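PDB 4C8Z: CRISPR-associated protein Cas6 C-terminal domain-containing protein from Thermus thermophilus, which probably cleaves CRISPR RNA precursors as an endoribonuclease of the Cas6 family in antiviral defence, and is captured here with bound RNA. Local coordinates for residues A[27-32]-A[46-51]; A[10-15]-A[61-66]; A[147-152]-A[166-171]. All blocks are in the same frame, centred on the assembly; numbering follows the deposited sequence.

Contacts 1 and 2 belong to the N-terminal half of the chain, their centres about 10 Å apart. Contact 2 pairs strands 6-15 and 59-65, next to each other in an antiparallel sheet; contact 1 sets helix 22-36 against strand 48-53, the outer strand of that sheet. The two meet directly, since Phe29 packs on Val63 and strand 48-53 runs beside strand 59-65. Later in the chain, contact 3, on the opposite side of the chain's centre, pairs helices 144-158 and 165-173, about 26 Å from contact 1 and 28 Å from contact 2, centre to centre. Both halves reach the RNA: contact 1 through a potassium ion at G27 of chain C, contact 3 through Glu149 at A24.

Contact 1 of 3, residues A[27-32]-A[46-51]; sequences GFFYGL and NPFALG. With K (potassium ion), chain E; nucleotides of chain C.
Phe29 lays its ring over that of Phe48 in an offset stack, centroids 4.4 Å apart and planes tilted by 25°. Phe29 CE2 does the closest touching: it sits over the centre of the Phe48 face, 3.4 Å from Phe48 CE2. A chi1 of 178° swings Phe29 CG away from the backbone N, which carries the ring off the helix and out to the strand. Leu50, two residues beyond Phe48, reaches the same ring with its CD2 methyl over one face, 4.0 Å from the centroid in a CH-pi contact, while its CD1 lies 3.7 Å from Phe29 CB. Tyr30 completes the aromatic cluster from another direction. Its ring stands almost square to Phe48 (85°) in an offset edge-to-face pair, Phe48 turning its edge to the tyrosine face; Tyr30 OH comes back to that edge, 3.6 Å from Phe48 CZ.

The same hydroxyl oxygen is 3.1 Å from a potassium ion, which Asn46 OD1 also binds at 2.8 Å. The O2' and O3' of G27 of chain C bind the metal too, and backbone carbonyls of Val40, His41 and Gln43 complete the set. The ion thus ties helix and loop to the RNA ribose, with the edge of Phe48 set against the tyrosine that binds it. In the fold, helix 22-36 lies across the sheet beside helix 68-80, whose Leu74 also meets Phe29, and strand 48-53 pairs on with strand 59-65.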
loop_
_atom_site.group_PDB
_atom_site.type_symbol
_atom_site.label_atom_id
_atom_site.label_comp_id
_atom_site.label_asym_id
_atom_site.label_seq_id
_atom_site.Cartn_x
_atom_site.Cartn_y
_atom_site.Cartn_z
ATOM N N GLY A 27 9.233 -27.462 -4.461
ATOM C CA GLY A 27 10.006 -28.693 -4.430
ATOM C C GLY A 27 9.637 -29.617 -5.581
ATOM O O GLY A 27 10.490 -30.040 -6.378
ATOM N N PHE A 28 8.348 -29.921 -5.668
ATOM C CA PHE A 28 7.827 -30.716 -6.762
ATOM C C PHE A 28 8.325 -30.225 -8.120
ATOM O O PHE A 28 8.870 -31.008 -8.888
ATOM C CB PHE A 28 6.299 -30.715 -6.724
ATOM C CG PHE A 28 5.658 -31.322 -7.949
ATOM C CD1 PHE A 28 5.499 -32.693 -8.068
ATOM C CD2 PHE A 28 5.215 -30.510 -8.980
ATOM C CE1 PHE A 28 4.919 -33.230 -9.176
ATOM C CE2 PHE A 28 4.634 -31.057 -10.093
ATOM C CZ PHE A 28 4.487 -32.409 -10.189
ATOM N N PHE A 29 8.141 -28.943 -8.419
ATOM C CA PHE A 29 8.586 -28.383 -9.707
ATOM C C PHE A 29 10.098 -28.501 -10.007
ATOM O O PHE A 29 10.509 -28.912 -11.115
ATOM C CB PHE A 29 8.147 -26.921 -9.769
ATOM C CG PHE A 29 8.580 -26.191 -11.016
ATOM C CD1 PHE A 29 7.800 -26.197 -12.154
ATOM C CD2 PHE A 29 9.758 -25.462 -11.024
ATOM C CE1 PHE A 29 8.212 -25.491 -13.298
ATOM C CE2 PHE A 29 10.164 -24.764 -12.144
ATOM C CZ PHE A 29 9.397 -24.776 -13.282
ATOM N N TYR A 30 10.944 -28.143 -9.049
ATOM C CA TYR A 30 12.373 -28.336 -9.276
ATOM C C TYR A 30 12.711 -29.817 -9.362
ATOM O O TYR A 30 13.713 -30.190 -9.981
ATOM C CB TYR A 30 13.226 -27.675 -8.205
ATOM C CG TYR A 30 13.437 -26.188 -8.410
ATOM C CD1 TYR A 30 13.999 -25.692 -9.582
ATOM C CD2 TYR A 30 13.084 -25.282 -7.420
ATOM C CE1 TYR A 30 14.187 -24.327 -9.768
ATOM C CE2 TYR A 30 13.282 -23.928 -7.591
ATOM C CZ TYR A 30 13.834 -23.455 -8.773
ATOM O OH TYR A 30 14.035 -22.103 -8.934
ATOM N N GLY A 31 11.893 -30.666 -8.742
ATOM C CA GLY A 31 12.067 -32.099 -8.916
ATOM C C GLY A 31 11.982 -32.486 -10.386
ATOM O O GLY A 31 12.785 -33.272 -10.898
ATOM N N LEU A 32 10.998 -31.920 -11.073
ATOM C CA LEU A 32 10.817 -32.176 -12.495
ATOM C C LEU A 32 11.899 -31.561 -13.344
ATOM O O LEU A 32 12.246 -32.104 -14.372
ATOM C CB LEU A 32 9.500 -31.602 -12.953
ATOM C CG LEU A 32 8.275 -32.422 -12.618
ATOM C CD1 LEU A 32 7.078 -31.564 -12.950
ATOM C CD2 LEU A 32 8.255 -33.728 -13.408
ATOM N N ASN A 46 13.960 -16.078 -12.782
ATOM C CA ASN A 46 13.228 -17.302 -13.113
ATOM C C ASN A 46 12.428 -17.260 -14.396
ATOM O O ASN A 46 11.586 -16.386 -14.530
ATOM C CB ASN A 46 12.231 -17.641 -12.024
ATOM C CG ASN A 46 12.870 -18.280 -10.849
ATOM O OD1 ASN A 46 13.960 -18.846 -10.949
ATOM N ND2 ASN A 46 12.196 -18.209 -9.710
ATOM N N PRO A 47 12.617 -18.262 -15.291
ATOM C CA PRO A 47 11.864 -18.339 -16.549
ATOM C C PRO A 47 10.468 -18.950 -16.377
ATOM O O PRO A 47 9.876 -19.495 -17.330
ATOM C CB PRO A 47 12.718 -19.266 -17.406
ATOM C CG PRO A 47 13.931 -19.641 -16.539
ATOM C CD PRO A 47 13.540 -19.404 -15.164
ATOM N N PHE A 48 9.933 -18.821 -15.169
ATOM C CA PHE A 48 8.678 -19.466 -14.815
ATOM C C PHE A 48 8.059 -18.809 -13.590
ATOM O O PHE A 48 8.713 -18.042 -12.917
ATOM C CB PHE A 48 8.930 -20.933 -14.472
ATOM C CG PHE A 48 9.660 -21.127 -13.171
ATOM C CD1 PHE A 48 11.040 -20.993 -13.111
ATOM C CD2 PHE A 48 8.968 -21.439 -12.010
ATOM C CE1 PHE A 48 11.711 -21.170 -11.934
ATOM C CE2 PHE A 48 9.637 -21.623 -10.836
ATOM C CZ PHE A 48 11.019 -21.477 -10.799
ATOM N N ALA A 49 6.811 -19.162 -13.300
ATOM C CA ALA A 49 6.176 -18.791 -12.039
ATOM C C ALA A 49 5.213 -19.876 -11.630
ATOM O O ALA A 49 4.560 -20.467 -12.475
ATOM C CB ALA A 49 5.444 -17.472 -12.167
ATOM N N LEU A 50 5.140 -20.145 -10.334
ATOM C CA LEU A 50 4.240 -21.163 -9.806
ATOM C C LEU A 50 3.045 -20.541 -9.122
ATOM O O LEU A 50 3.063 -19.378 -8.735
ATOM C CB LEU A 50 4.973 -22.073 -8.830
ATOM C CG LEU A 50 6.184 -22.837 -9.352
ATOM C CD1 LEU A 50 6.553 -23.924 -8.376
ATOM C CD2 LEU A 50 5.906 -23.426 -10.718
ATOM N N GLY A 51 1.986 -21.310 -8.998
ATOM C CA GLY A 51 0.858 -20.821 -8.241
ATOM C C GLY A 51 -0.078 -21.929 -7.852
ATOM O O GLY A 51 0.038 -23.048 -8.341
HETATM K K K E . 16.177 -19.935 -9.706
ATOM P P G C 27 12.877 -13.963 -7.176
ATOM O OP1 G C 27 11.827 -14.427 -8.118
ATOM O OP2 G C 27 12.520 -13.613 -5.780
ATOM O "O5'" G C 27 14.074 -15.015 -7.091
ATOM C "C5'" G C 27 14.579 -15.648 -8.261
ATOM C "C4'" G C 27 15.736 -16.560 -7.933
ATOM O "O4'" G C 27 16.852 -15.786 -7.402
ATOM C "C3'" G C 27 15.495 -17.612 -6.860
ATOM O "O3'" G C 27 14.786 -18.737 -7.333
ATOM C "C2'" G C 27 16.910 -17.933 -6.421
ATOM O "O2'" G C 27 17.581 -18.743 -7.381
ATOM C "C1'" G C 27 17.544 -16.553 -6.437
ATOM N N9 G C 27 17.383 -15.914 -5.136
ATOM C C8 G C 27 16.450 -14.939 -4.885
ATOM N N7 G C 27 16.485 -14.529 -3.668
ATOM C C5 G C 27 17.495 -15.295 -3.098
ATOM C C6 G C 27 17.960 -15.282 -1.770
ATOM O O6 G C 27 17.599 -14.593 -0.815
ATOM N N1 G C 27 18.953 -16.196 -1.583
ATOM C C2 G C 27 19.491 -17.035 -2.516
ATOM N N2 G C 27 20.451 -17.732 -1.891
ATOM N N3 G C 27 19.081 -17.067 -3.770
ATOM C C4 G C 27 18.074 -16.172 -3.982
#

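Contact 2 of 3, residues A[10-15]-A[61-66]; sequences LVLVLE and ARVSLL
Leu10 and Val63 face each other across two antiparallel strands as a hydrogen-bonded pair, followed by the non-hydrogen-bonded pair Val11-Arg62 and the hydrogen-bonded pair Leu12-Ala61, with the short strand axes 4.6 Å apart. Leu10 N to Val63 O and Val63 N to Leu10 O both measure 2.9 Å, and the second is the straighter, 171° at the hydrogen. At the next hydrogen-bonded pair, Leu12 N to Ala61 O is shorter, 2.7 Å, but more bent, 152°; Ala61 N to Leu12 O, at 2.9 Å, closes that ring. Between the two rings of bonds, Val11 CA leans its hydrogen on Ala61 O at 3.3 Å, a CA-H...O contact.

Leu10, Leu12, Ala61 and Val63 share one face. Leu12 CB rests 4.2 Å from Ala61 CB, and its CD1 methyl reaches diagonally to Val63 CG2. Leu14, beyond the last bridge, folds back over the small alanine: its CD1 is 3.9 Å from Ala61 CB. Leu10 meets Leu78 and Val63 meets Phe29, so this is the side covered by helices 22-36 and 68-80.

On the other face Val11 CG2 touches Arg62 CG at 3.9 Å, where the two side chains cross. Arg62 leaves the strand with CG turned away from the backbone N (chi1 -155°) and stays extended as far as NE, sending the guanidinium well past the valine. There NE bonds to Trp104 O and NH1 to Phe223 O, with a cation-pi contact to the Phe223 ring, so this buried charge bridges to helix 209-225.

Strands 6-15 and 59-65 are the central pair in a ferredoxin-like beta-alpha-beta-beta-alpha-beta unit, the RAMP fold from which Cas6 proteins are built.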
loop_
_atom_site.group_PDB
_atom_site.type_symbol
_atom_site.label_atom_id
_atom_site.label_comp_id
_atom_site.label_asym_id
_atom_site.label_seq_id
_atom_site.Cartn_x
_atom_site.Cartn_y
_atom_site.Cartn_z
ATOM N N LEU A 10 -0.218 -23.503 -17.451
ATOM C CA LEU A 10 -0.938 -24.775 -17.376
ATOM C C LEU A 10 -1.391 -24.986 -15.951
ATOM O O LEU A 10 -0.603 -24.787 -15.019
ATOM C CB LEU A 10 -0.032 -25.934 -17.805
ATOM C CG LEU A 10 -0.053 -26.358 -19.284
ATOM C CD1 LEU A 10 -0.191 -25.171 -20.245
ATOM C CD2 LEU A 10 1.186 -27.204 -19.631
ATOM N N VAL A 11 -2.648 -25.392 -15.787
ATOM C CA VAL A 11 -3.235 -25.567 -14.469
ATOM C C VAL A 11 -3.505 -27.015 -14.201
ATOM O O VAL A 11 -4.163 -27.698 -14.979
ATOM C CB VAL A 11 -4.539 -24.738 -14.311
ATOM C CG1 VAL A 11 -5.335 -25.158 -13.089
ATOM C CG2 VAL A 11 -4.192 -23.266 -14.202
ATOM N N LEU A 12 -2.991 -27.479 -13.075
ATOM C CA LEU A 12 -3.216 -28.834 -12.628
ATOM C C LEU A 12 -4.417 -28.839 -11.720
ATOM O O LEU A 12 -4.357 -28.371 -10.597
ATOM C CB LEU A 12 -1.994 -29.352 -11.875
ATOM C CG LEU A 12 -0.768 -29.702 -12.711
ATOM C CD1 LEU A 12 -0.224 -28.462 -13.375
ATOM C CD2 LEU A 12 0.306 -30.342 -11.858
ATOM N N VAL A 13 -5.518 -29.351 -12.228
ATOM C CA VAL A 13 -6.667 -29.629 -11.403
ATOM C C VAL A 13 -6.362 -30.790 -10.448
ATOM O O VAL A 13 -6.135 -31.929 -10.881
ATOM C CB VAL A 13 -7.861 -29.971 -12.278
ATOM C CG1 VAL A 13 -9.111 -30.173 -11.417
ATOM C CG2 VAL A 13 -8.080 -28.854 -13.308
ATOM N N LEU A 14 -6.370 -30.490 -9.149
ATOM C CA LEU A 14 -5.990 -31.443 -8.104
ATOM C C LEU A 14 -7.178 -32.109 -7.413
ATOM O O LEU A 14 -8.197 -31.476 -7.139
ATOM C CB LEU A 14 -5.117 -30.762 -7.046
ATOM C CG LEU A 14 -3.846 -30.110 -7.594
ATOM C CD1 LEU A 14 -3.366 -29.062 -6.612
ATOM C CD2 LEU A 14 -2.770 -31.148 -7.847
ATOM N N GLU A 15 -7.009 -33.405 -7.154
ATOM C CA GLU A 15 -7.952 -34.217 -6.405
ATOM C C GLU A 15 -7.291 -34.556 -5.062
ATOM O O GLU A 15 -6.089 -34.876 -5.017
ATOM C CB GLU A 15 -8.263 -35.501 -7.190
ATOM C CG GLU A 15 -9.223 -36.508 -6.509
ATOM C CD GLU A 15 -9.437 -37.789 -7.317
ATOM O OE1 GLU A 15 -9.054 -37.847 -8.508
ATOM O OE2 GLU A 15 -9.991 -38.752 -6.754
ATOM N N ALA A 61 -3.209 -26.240 -9.048
ATOM C CA ALA A 61 -1.853 -25.731 -9.031
ATOM C C ALA A 61 -1.559 -25.185 -10.391
ATOM O O ALA A 61 -2.218 -25.541 -11.348
ATOM C CB ALA A 61 -0.888 -26.812 -8.699
ATOM N N ARG A 62 -0.545 -24.342 -10.478
ATOM C CA ARG A 62 -0.293 -23.587 -11.690
ATOM C C ARG A 62 1.191 -23.589 -12.009
ATOM O O ARG A 62 2.002 -23.273 -11.129
ATOM C CB ARG A 62 -0.761 -22.141 -11.502
ATOM C CG ARG A 62 -1.099 -21.442 -12.790
ATOM C CD ARG A 62 -1.320 -19.957 -12.567
ATOM N NE ARG A 62 -1.729 -19.303 -13.814
ATOM C CZ ARG A 62 -1.155 -18.229 -14.343
ATOM N NH1 ARG A 62 -0.136 -17.622 -13.754
ATOM N NH2 ARG A 62 -1.626 -17.752 -15.475
ATOM N N VAL A 63 1.527 -23.950 -13.251
ATOM C CA VAL A 63 2.892 -23.803 -13.774
ATOM C C VAL A 63 2.885 -22.874 -14.993
ATOM O O VAL A 63 2.213 -23.138 -16.006
ATOM C CB VAL A 63 3.530 -25.126 -14.175
ATOM C CG1 VAL A 63 5.013 -24.924 -14.504
ATOM C CG2 VAL A 63 3.353 -26.133 -13.075
ATOM N N SER A 64 3.608 -21.766 -14.845
ATOM C CA SER A 64 3.694 -20.734 -15.854
ATOM C C SER A 64 5.115 -20.688 -16.397
ATOM O O SER A 64 6.076 -20.686 -15.634
ATOM C CB SER A 64 3.336 -19.395 -15.246
ATOM O OG SER A 64 2.930 -18.535 -16.276
ATOM N N LEU A 65 5.241 -20.637 -17.714
ATOM C CA LEU A 65 6.538 -20.777 -18.351
ATOM C C LEU A 65 6.758 -19.605 -19.281
ATOM O O LEU A 65 5.946 -19.351 -20.163
ATOM C CB LEU A 65 6.604 -22.101 -19.119
ATOM C CG LEU A 65 6.202 -23.278 -18.238
ATOM C CD1 LEU A 65 5.882 -24.488 -19.077
ATOM C CD2 LEU A 65 7.291 -23.579 -17.218
ATOM N N LEU A 66 7.868 -18.903 -19.069
ATOM C CA LEU A 66 8.153 -17.663 -19.763
ATOM C C LEU A 66 9.152 -17.835 -20.874
ATOM O O LEU A 66 9.497 -16.855 -21.511
ATOM C CB LEU A 66 8.719 -16.635 -18.786
ATOM C CG LEU A 66 7.965 -16.425 -17.470
ATOM C CD1 LEU A 66 8.591 -15.299 -16.666
ATOM C CD2 LEU A 66 6.497 -16.147 -17.744
#

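Contact 3 of 3, residues A[147-152]-A[166-171]; sequences VLESLL and GVREAL. With nucleotides of chain C.
Two successive helices, 144-158 and 165-173, joined by a short loop, run roughly antiparallel here, their directions 143° from one another and their axes 10.6 Å apart at closest approach. Leu148 and Leu152, one turn apart, present the apolar ridge. Leu148 CD1 comes up against the backbone carbonyl of Leu171, 3.3 Å from its O, an atom that is also hydrogen-bonded to Thr175 OG1. The side-chain contacts are loose: Leu148 CD1 to Leu171 CB and Leu152 CD2 to Leu171 CD1 both measure 4.5 Å. Leu148 and Leu171 both go on to meet Leu215 of helix 209-225, so the pair is seated against a third helix in the C-terminal half of this Cas6-family protein.

Arg168 closes the edge of the seam. With CG anti to the backbone N (chi1 -173°) and the chain extended to NE, it crosses Leu152 obliquely and brings NH1 against Leu152 CD2; the modelled 3.0 Å is tight enough to be doubtful in detail. Arg168 CG adds a lesser touch, 3.9 Å from the same methyl. Its guanidinium heads toward Glu149 but stays beyond a salt bridge, NH2 to Glu149 OE2 being 4.4 Å. Glu149 turns to the RNA: the O2' of A24 of chain C donates a hydrogen bond to its OE2 at 3.2 Å, while Arg145 forms a salt bridge with its OE1.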
loop_
_atom_site.group_PDB
_atom_site.type_symbol
_atom_site.label_atom_id
_atom_site.label_comp_id
_atom_site.label_asym_id
_atom_site.label_seq_id
_atom_site.Cartn_x
_atom_site.Cartn_y
_atom_site.Cartn_z
ATOM N N VAL A 147 6.065 -2.725 -8.898
ATOM C CA VAL A 147 5.297 -3.630 -9.724
ATOM C C VAL A 147 5.768 -3.607 -11.174
ATOM O O VAL A 147 6.201 -4.640 -11.735
ATOM C CB VAL A 147 3.825 -3.254 -9.671
ATOM C CG1 VAL A 147 2.998 -4.076 -10.667
ATOM C CG2 VAL A 147 3.322 -3.399 -8.235
ATOM N N LEU A 148 5.696 -2.427 -11.777
ATOM C CA LEU A 148 6.025 -2.299 -13.186
ATOM C C LEU A 148 7.474 -2.656 -13.495
ATOM O O LEU A 148 7.755 -3.118 -14.593
ATOM C CB LEU A 148 5.742 -0.881 -13.650
ATOM C CG LEU A 148 4.289 -0.474 -13.477
ATOM C CD1 LEU A 148 4.043 0.854 -14.146
ATOM C CD2 LEU A 148 3.331 -1.523 -14.014
ATOM N N GLU A 149 8.396 -2.434 -12.557
ATOM C CA GLU A 149 9.802 -2.755 -12.815
ATOM C C GLU A 149 9.971 -4.242 -12.857
ATOM O O GLU A 149 10.700 -4.766 -13.701
ATOM C CB GLU A 149 10.761 -2.229 -11.765
ATOM C CG GLU A 149 12.171 -2.160 -12.293
ATOM C CD GLU A 149 13.143 -1.489 -11.344
ATOM O OE1 GLU A 149 12.722 -0.570 -10.601
ATOM O OE2 GLU A 149 14.342 -1.866 -11.346
ATOM N N SER A 150 9.307 -4.923 -11.931
ATOM C CA SER A 150 9.393 -6.373 -11.843
ATOM C C SER A 150 8.763 -7.001 -13.088
ATOM O O SER A 150 9.255 -7.992 -13.628
ATOM C CB SER A 150 8.734 -6.852 -10.556
ATOM O OG SER A 150 8.064 -8.069 -10.736
ATOM N N LEU A 151 7.671 -6.416 -13.559
ATOM C CA LEU A 151 7.108 -6.896 -14.787
ATOM C C LEU A 151 8.037 -6.604 -15.979
ATOM O O LEU A 151 8.362 -7.487 -16.795
ATOM C CB LEU A 151 5.756 -6.255 -14.991
ATOM C CG LEU A 151 4.641 -6.799 -14.106
ATOM C CD1 LEU A 151 3.390 -5.981 -14.379
ATOM C CD2 LEU A 151 4.372 -8.298 -14.328
ATOM N N LEU A 152 8.471 -5.362 -16.071
ATOM C CA LEU A 152 9.232 -4.921 -17.216
ATOM C C LEU A 152 10.542 -5.679 -17.329
ATOM O O LEU A 152 10.876 -6.145 -18.412
ATOM C CB LEU A 152 9.490 -3.413 -17.135
ATOM C CG LEU A 152 10.269 -2.776 -18.299
ATOM C CD1 LEU A 152 9.653 -3.019 -19.686
ATOM C CD2 LEU A 152 10.343 -1.305 -18.036
ATOM N N GLY A 166 12.799 6.178 -22.601
ATOM C CA GLY A 166 11.861 7.217 -22.202
ATOM C C GLY A 166 10.523 6.617 -21.815
ATOM O O GLY A 166 9.794 7.126 -20.958
ATOM N N VAL A 167 10.195 5.518 -22.475
ATOM C CA VAL A 167 9.015 4.730 -22.126
ATOM C C VAL A 167 9.230 4.060 -20.766
ATOM O O VAL A 167 8.310 3.990 -19.941
ATOM C CB VAL A 167 8.730 3.659 -23.221
ATOM C CG1 VAL A 167 7.617 2.651 -22.771
ATOM C CG2 VAL A 167 8.423 4.376 -24.539
ATOM N N ARG A 168 10.453 3.576 -20.555
ATOM C CA ARG A 168 10.848 3.000 -19.284
ATOM C C ARG A 168 10.707 4.015 -18.155
ATOM O O ARG A 168 10.125 3.707 -17.115
ATOM C CB ARG A 168 12.283 2.512 -19.380
ATOM C CG ARG A 168 12.747 1.749 -18.166
ATOM C CD ARG A 168 14.108 1.089 -18.373
ATOM N NE ARG A 168 14.556 0.353 -17.179
ATOM C CZ ARG A 168 14.184 -0.894 -16.863
ATOM N NH1 ARG A 168 13.347 -1.566 -17.648
ATOM N NH2 ARG A 168 14.640 -1.477 -15.747
ATOM N N GLU A 169 11.238 5.218 -18.360
ATOM C CA GLU A 169 11.068 6.309 -17.405
ATOM C C GLU A 169 9.600 6.638 -17.160
ATOM O O GLU A 169 9.177 6.732 -16.012
ATOM C CB GLU A 169 11.770 7.569 -17.891
ATOM C CG GLU A 169 13.226 7.646 -17.501
ATOM C CD GLU A 169 13.466 8.648 -16.413
ATOM O OE1 GLU A 169 13.004 8.383 -15.286
ATOM O OE2 GLU A 169 14.115 9.687 -16.680
ATOM N N ALA A 170 8.830 6.840 -18.227
ATOM C CA ALA A 170 7.396 7.051 -18.073
ATOM C C ALA A 170 6.783 5.959 -17.180
ATOM O O ALA A 170 6.129 6.271 -16.183
ATOM C CB ALA A 170 6.711 7.109 -19.420
ATOM N N LEU A 171 7.041 4.692 -17.496
ATOM C CA LEU A 171 6.457 3.584 -16.735
ATOM C C LEU A 171 6.931 3.545 -15.287
ATOM O O LEU A 171 6.137 3.375 -14.370
ATOM C CB LEU A 171 6.743 2.237 -17.404
ATOM C CG LEU A 171 6.039 2.033 -18.739
ATOM C CD1 LEU A 171 6.841 1.021 -19.552
ATOM C CD2 LEU A 171 4.580 1.589 -18.562
ATOM P P A C 24 20.219 1.006 -4.390
ATOM O OP1 A C 24 20.646 2.116 -5.269
ATOM O OP2 A C 24 19.763 1.281 -3.004
ATOM O "O5'" A C 24 19.064 0.244 -5.174
ATOM C "C5'" A C 24 17.773 0.820 -5.223
ATOM C "C4'" A C 24 17.062 0.527 -6.514
ATOM O "O4'" A C 24 18.000 0.039 -7.514
ATOM C "C3'" A C 24 16.018 -0.562 -6.401
ATOM O "O3'" A C 24 14.795 -0.064 -5.909
ATOM C "C2'" A C 24 15.981 -1.154 -7.807
ATOM O "O2'" A C 24 15.234 -0.341 -8.697
ATOM C "C1'" A C 24 17.458 -1.076 -8.189
ATOM N N9 A C 24 18.221 -2.251 -7.722
ATOM C C8 A C 24 18.509 -2.557 -6.407
ATOM N N7 A C 24 19.202 -3.642 -6.248
ATOM C C5 A C 24 19.398 -4.077 -7.546
ATOM C C6 A C 24 20.078 -5.194 -8.040
ATOM N N6 A C 24 20.697 -6.069 -7.259
ATOM N N1 A C 24 20.092 -5.362 -9.383
ATOM C C2 A C 24 19.457 -4.444 -10.148
ATOM N N3 A C 24 18.782 -3.348 -9.787
ATOM C C4 A C 24 18.798 -3.232 -8.463
#